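Local coordinates for polyketide synthase/nonribosomal peptide synthetase hybrid RzxB (Pseudomonas fluorescens, PDB 5IL6), which probably catalyses the dehydration of beta-hydroxyacyl intermediates during assembly of the macrolide rhizoxin by a trans-AT polyketide synthase, at residues A[27-32]-A[64-69]; A[15-20]-A[60-65]. One frame throughout, in Å; residues are numbered along the deposited sequence.

Both contacts join the same helix, 53-67, to the start of the chain, but they differ in depth. Interaction 2 is wholly buried: the branches of L17 rest on A62 and A63, and no hydrogen bond crosses between the segments. Interaction 1 lies nearer the helix end, with one touching residue buried and one exposed. It mixes a small apolar contact with a tyrosine and an aspartate bridged by water. The centres are only about 5 Å apart, and segments 15-20 and 27-32 are themselves tied by probable hydrogen bonds between L30 N and R19 O and between S31 OG and L16 O. The deeper contact is purely apolar, whereas the one at the C-terminal end adds a polar pair.

Interaction 1. Residues A[27-32]-A[64-69]; sequences LRYLSR and LTDALG
L27 and Y29, on strand 27-32, meet A67 and D66 at the end of helix 53-67 in a small, partly buried contact between a strand and the helix of a hotdog fold, the unit expected to occur twice in polyketide synthase dehydratases. The backbones stay well apart, with 8.1 Å between L27 CA and A67 CA, so side chains do the joining. Y29 supplies most of the strand's share: its CG lies beside the backbone N (chi1 -50°), which sends the ring out toward the helix. The phenol oxygen OH ends 3.5 Å from A67 CB, while OD2 of D66 lies near the ring plane at the CE2 edge. Ring and carboxylate planes are almost perpendicular, 88° apart.

Y29 OH and D66 OD2 do not bond directly, being 4.1 Å apart; a water joins them. It sits in the plane of the ring, 2.6 Å from Y29 OH, and donates to D66 OD2 across 2.5 Å. The carboxylate reaches this position because CG of D66 is anti to its backbone N (chi1 -169°). Beside this polar bridge, L27 CD1 approaches A67 CB to 4.2 Å, so the alanine methyl meets both the leucine branch and the phenol oxygen.

Just beyond, the helix closes with a Schellman motif: G69, with positive phi, is its C-prime residue, and G69 N donates to D66 O together with G70 N to T65 O. D66 therefore serves the helix end through its carbonyl and the strand through its carboxylate.

Strand 98-105 pairs with strand 27-32 through L101 and L103, and its side chains complete the setting, L101 touching Y29 and L103 touching A67. L17 also packs on Y29, while L64 faces strands 77-85 and 110-118.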
loop_
_atom_site.group_PDB
_atom_site.type_symbol
_atom_site.label_atom_id
_atom_site.label_comp_id
_atom_site.label_asym_id
_atom_site.label_seq_id
_atom_site.Cartn_x
_atom_site.Cartn_y
_atom_site.Cartn_z
ATOM N N LEU A 27 13.587 -19.296 0.131
ATOM C CA LEU A 27 13.393 -18.263 1.140
ATOM C C LEU A 27 11.908 -18.060 1.406
ATOM O O LEU A 27 11.090 -18.034 0.482
ATOM C CB LEU A 27 14.036 -16.954 0.689
ATOM C CG LEU A 27 15.556 -17.002 0.515
ATOM C CD1 LEU A 27 16.076 -15.662 0.028
ATOM C CD2 LEU A 27 16.261 -17.418 1.805
ATOM N N ARG A 28 11.558 -17.938 2.685
ATOM C CA ARG A 28 10.161 -17.845 3.077
ATOM C C ARG A 28 10.068 -17.163 4.433
ATOM O O ARG A 28 10.951 -17.315 5.281
ATOM C CB ARG A 28 9.518 -19.231 3.121
ATOM C CG ARG A 28 8.021 -19.235 3.362
ATOM C CD ARG A 28 7.465 -20.635 3.184
ATOM N NE ARG A 28 8.282 -21.606 3.912
ATOM C CZ ARG A 28 7.866 -22.374 4.915
ATOM N NH1 ARG A 28 6.610 -22.333 5.341
ATOM N NH2 ARG A 28 8.722 -23.206 5.490
ATOM N N TYR A 29 8.970 -16.438 4.633
ATOM C CA TYR A 29 8.762 -15.644 5.834
ATOM C C TYR A 29 7.333 -15.838 6.320
ATOM O O TYR A 29 6.437 -16.180 5.544
ATOM C CB TYR A 29 9.047 -14.159 5.566
ATOM C CG TYR A 29 10.377 -13.933 4.888
ATOM C CD1 TYR A 29 10.497 -14.017 3.507
ATOM C CD2 TYR A 29 11.517 -13.658 5.627
ATOM C CE1 TYR A 29 11.711 -13.824 2.880
ATOM C CE2 TYR A 29 12.740 -13.463 5.010
ATOM C CZ TYR A 29 12.828 -13.548 3.635
ATOM O OH TYR A 29 14.038 -13.356 3.008
ATOM N N LEU A 30 7.133 -15.626 7.617
ATOM C CA LEU A 30 5.849 -15.883 8.250
ATOM C C LEU A 30 5.547 -14.779 9.250
ATOM O O LEU A 30 6.392 -14.448 10.088
ATOM C CB LEU A 30 5.850 -17.251 8.946
ATOM C CG LEU A 30 4.704 -17.568 9.911
ATOM C CD1 LEU A 30 3.347 -17.387 9.244
ATOM C CD2 LEU A 30 4.854 -18.989 10.437
ATOM N N SER A 31 4.354 -14.202 9.142
ATOM C CA SER A 31 3.812 -13.303 10.150
ATOM C C SER A 31 2.481 -13.857 10.636
ATOM O O SER A 31 1.669 -14.336 9.838
ATOM C CB SER A 31 3.625 -11.888 9.596
ATOM O OG SER A 31 4.806 -11.431 8.964
ATOM N N ARG A 32 2.268 -13.808 11.948
ATOM C CA ARG A 32 1.019 -14.249 12.556
ATOM C C ARG A 32 0.349 -13.047 13.200
ATOM O O ARG A 32 0.920 -12.423 14.103
ATOM C CB ARG A 32 1.254 -15.352 13.588
ATOM C CG ARG A 32 -0.041 -15.911 14.172
ATOM C CD ARG A 32 0.184 -17.143 15.035
ATOM N NE ARG A 32 0.899 -18.199 14.317
ATOM C CZ ARG A 32 2.205 -18.439 14.411
ATOM N NH1 ARG A 32 2.975 -17.702 15.201
ATOM N NH2 ARG A 32 2.747 -19.426 13.710
ATOM N N LEU A 64 12.307 -8.204 1.004
ATOM C CA LEU A 64 13.422 -7.996 0.090
ATOM C C LEU A 64 14.616 -7.391 0.813
ATOM O O LEU A 64 15.762 -7.800 0.590
ATOM C CB LEU A 64 12.996 -7.093 -1.068
ATOM C CG LEU A 64 13.308 -7.610 -2.472
ATOM C CD1 LEU A 64 14.756 -8.097 -2.595
ATOM C CD2 LEU A 64 12.324 -8.702 -2.831
ATOM N N THR A 65 14.367 -6.404 1.676
ATOM C CA THR A 65 15.452 -5.769 2.413
ATOM C C THR A 65 16.193 -6.781 3.278
ATOM O O THR A 65 17.425 -6.739 3.379
ATOM C CB THR A 65 14.897 -4.630 3.268
ATOM O OG1 THR A 65 14.291 -3.647 2.418
ATOM C CG2 THR A 65 16.004 -3.977 4.094
ATOM N N ASP A 66 15.459 -7.694 3.918
ATOM C CA ASP A 66 16.103 -8.727 4.722
ATOM C C ASP A 66 16.893 -9.692 3.845
ATOM O O ASP A 66 18.038 -10.036 4.162
ATOM C CB ASP A 66 15.051 -9.485 5.535
ATOM C CG ASP A 66 15.663 -10.382 6.591
ATOM O OD1 ASP A 66 16.104 -9.855 7.633
ATOM O OD2 ASP A 66 15.707 -11.612 6.381
ATOM N N ALA A 67 16.302 -10.129 2.732
ATOM C CA ALA A 67 16.978 -11.085 1.861
ATOM C C ALA A 67 18.246 -10.499 1.251
ATOM O O ALA A 67 19.168 -11.246 0.907
ATOM C CB ALA A 67 16.021 -11.548 0.761
ATOM N N LEU A 68 18.319 -9.177 1.114
ATOM C CA LEU A 68 19.495 -8.514 0.565
ATOM C C LEU A 68 20.572 -8.232 1.608
ATOM O O LEU A 68 21.550 -7.543 1.297
ATOM C CB LEU A 68 19.084 -7.210 -0.124
ATOM C CG LEU A 68 18.388 -7.388 -1.475
ATOM C CD1 LEU A 68 17.686 -6.108 -1.900
ATOM C CD2 LEU A 68 19.406 -7.805 -2.530
ATOM N N GLY A 69 20.425 -8.744 2.825
ATOM C CA GLY A 69 21.406 -8.535 3.867
ATOM C C GLY A 69 21.026 -7.509 4.909
ATOM O O GLY A 69 21.879 -7.144 5.729
HETATM O O HOH W 1 16.226 -13.138 4.435
#

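Interaction 2. Residues A[15-20]-A[60-65]; sequences PLLHRN and IQAALT
L17 and A62 bring the backbones closest, with 6.6 Å between their CA atoms, where the chain just ahead of strand 19-20 passes over the helix 53-67. Segment 60-65 is regular helix, whereas residues 15-18 form a loop that leads into the short strand 19-20. The arrangement belongs to the hotdog fold, in which a long helix lies against a curved antiparallel sheet; here the loop meets a side of that helix away from I60 and L64, which reach I113 on strand 110-118.

L17 carries the whole contact. Its CG is anti to the backbone N (chi1 -164°), directing the forked end to the helix surface, where it lies over A63 while the stem faces A62. L17 CB is 4.1 Å from A62 CB. The CD2 branch goes deepest: it presses on the backbone of A63, with L17 CD2 only 3.4 Å from A63 CA, tighter than usual for two carbons. Both branches rest on the A63 methyl from the same side, L17 CD2 at 3.8 Å from A63 CB and CD1 slightly farther off. Two consecutive alanines thus present a low surface against which one leucine can settle; M59, a turn earlier on the helix, also touches L17.

The loop that carries L17 has its own polar ties. S31 OG bonds both L16 O and H18 N, of the residues before and after L17, and H18 NE2 makes a weak, bent bond to P15 O (3.1 Å, 131°) in the plane of the imidazole. H12 stacks on the H18 ring.

Within the helix, Q61 O accepts twice, from T65 N and T65 OG1, which approach from opposite faces of its carbonyl plane; the hydroxyl bond, T65 OG1 to Q61 O, measures 2.8 Å.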
loop_
_atom_site.group_PDB
_atom_site.type_symbol
_atom_site.label_atom_id
_atom_site.label_comp_id
_atom_site.label_asym_id
_atom_site.label_seq_id
_atom_site.Cartn_x
_atom_site.Cartn_y
_atom_site.Cartn_z
ATOM N N PRO A 15 7.915 -5.125 11.814
ATOM C CA PRO A 15 6.554 -5.185 12.376
ATOM C C PRO A 15 5.571 -5.982 11.533
ATOM O O PRO A 15 4.612 -6.541 12.083
ATOM C CB PRO A 15 6.149 -3.709 12.469
ATOM C CG PRO A 15 7.429 -2.960 12.555
ATOM C CD PRO A 15 8.460 -3.756 11.813
ATOM N N LEU A 16 5.776 -6.056 10.218
ATOM C CA LEU A 16 4.890 -6.796 9.327
ATOM C C LEU A 16 5.531 -8.046 8.743
ATOM O O LEU A 16 4.897 -8.729 7.929
ATOM C CB LEU A 16 4.418 -5.895 8.178
ATOM C CG LEU A 16 3.433 -4.770 8.503
ATOM C CD1 LEU A 16 3.094 -4.005 7.231
ATOM C CD2 LEU A 16 2.169 -5.301 9.163
ATOM N N LEU A 17 6.762 -8.369 9.134
ATOM C CA LEU A 17 7.459 -9.564 8.650
ATOM C C LEU A 17 8.115 -10.173 9.887
ATOM O O LEU A 17 9.229 -9.801 10.262
ATOM C CB LEU A 17 8.473 -9.227 7.564
ATOM C CG LEU A 17 8.975 -10.410 6.738
ATOM C CD1 LEU A 17 7.947 -10.771 5.680
ATOM C CD2 LEU A 17 10.317 -10.091 6.105
ATOM N N HIS A 18 7.403 -11.100 10.526
ATOM C CA HIS A 18 7.754 -11.509 11.880
ATOM C C HIS A 18 8.933 -12.473 11.914
ATOM O O HIS A 18 9.861 -12.288 12.709
ATOM C CB HIS A 18 6.538 -12.137 12.562
ATOM C CG HIS A 18 5.385 -11.194 12.721
ATOM N ND1 HIS A 18 4.126 -11.611 13.094
ATOM C CD2 HIS A 18 5.305 -9.850 12.565
ATOM C CE1 HIS A 18 3.320 -10.566 13.159
ATOM N NE2 HIS A 18 4.010 -9.487 12.843
ATOM N N ARG A 19 8.913 -13.513 11.082
ATOM C CA ARG A 19 9.830 -14.628 11.260
ATOM C C ARG A 19 10.335 -15.148 9.922
ATOM O O ARG A 19 9.609 -15.173 8.925
ATOM C CB ARG A 19 9.155 -15.761 12.041
ATOM C CG ARG A 19 8.936 -15.427 13.509
ATOM C CD ARG A 19 7.588 -15.913 14.015
ATOM N NE ARG A 19 7.336 -15.451 15.383
ATOM C CZ ARG A 19 6.351 -14.635 15.756
ATOM N NH1 ARG A 19 5.469 -14.170 14.879
ATOM N NH2 ARG A 19 6.237 -14.290 17.033
ATOM N N ASN A 20 11.598 -15.569 9.927
ATOM C CA ASN A 20 12.240 -16.200 8.781
ATOM C C ASN A 20 12.057 -17.710 8.890
ATOM O O ASN A 20 12.542 -18.326 9.846
ATOM C CB ASN A 20 13.725 -15.832 8.751
ATOM C CG ASN A 20 14.420 -16.264 7.474
ATOM O OD1 ASN A 20 14.027 -17.236 6.831
ATOM N ND2 ASN A 20 15.476 -15.543 7.110
ATOM N N ILE A 60 6.469 -6.932 1.330
ATOM C CA ILE A 60 7.408 -7.255 0.260
ATOM C C ILE A 60 8.687 -6.448 0.422
ATOM O O ILE A 60 9.796 -6.976 0.275
ATOM C CB ILE A 60 6.756 -7.009 -1.113
ATOM C CG1 ILE A 60 5.570 -7.959 -1.304
ATOM C CG2 ILE A 60 7.777 -7.197 -2.235
ATOM C CD1 ILE A 60 4.734 -7.672 -2.537
ATOM N N GLN A 61 8.553 -5.155 0.730
ATOM C CA GLN A 61 9.728 -4.312 0.923
ATOM C C GLN A 61 10.580 -4.813 2.085
ATOM O O GLN A 61 11.810 -4.870 1.983
ATOM C CB GLN A 61 9.296 -2.863 1.152
ATOM C CG GLN A 61 8.632 -2.223 -0.062
ATOM C CD GLN A 61 7.939 -0.913 0.258
ATOM O OE1 GLN A 61 7.623 -0.629 1.413
ATOM N NE2 GLN A 61 7.703 -0.104 -0.768
ATOM N N ALA A 62 9.942 -5.183 3.196
ATOM C CA ALA A 62 10.686 -5.707 4.338
ATOM C C ALA A 62 11.370 -7.025 3.990
ATOM O O ALA A 62 12.527 -7.249 4.358
ATOM C CB ALA A 62 9.751 -5.889 5.531
ATOM N N ALA A 63 10.663 -7.913 3.288
ATOM C CA ALA A 63 11.235 -9.213 2.949
ATOM C C ALA A 63 12.431 -9.056 2.023
ATOM O O ALA A 63 13.467 -9.702 2.218
ATOM C CB ALA A 63 10.172 -10.100 2.301
ATOM N N LEU A 64 12.307 -8.204 1.004
ATOM C CA LEU A 64 13.422 -7.996 0.090
ATOM C C LEU A 64 14.616 -7.391 0.813
ATOM O O LEU A 64 15.762 -7.800 0.590
ATOM C CB LEU A 64 12.996 -7.093 -1.068
ATOM C CG LEU A 64 13.308 -7.610 -2.472
ATOM C CD1 LEU A 64 14.756 -8.097 -2.595
ATOM C CD2 LEU A 64 12.324 -8.702 -2.831
ATOM N N THR A 65 14.367 -6.404 1.676
ATOM C CA THR A 65 15.452 -5.769 2.413
ATOM C C THR A 65 16.193 -6.781 3.278
ATOM O O THR A 65 17.425 -6.739 3.379
ATOM C CB THR A 65 14.897 -4.630 3.268
ATOM O OG1 THR A 65 14.291 -3.647 2.418
ATOM C CG2 THR A 65 16.004 -3.977 4.094
#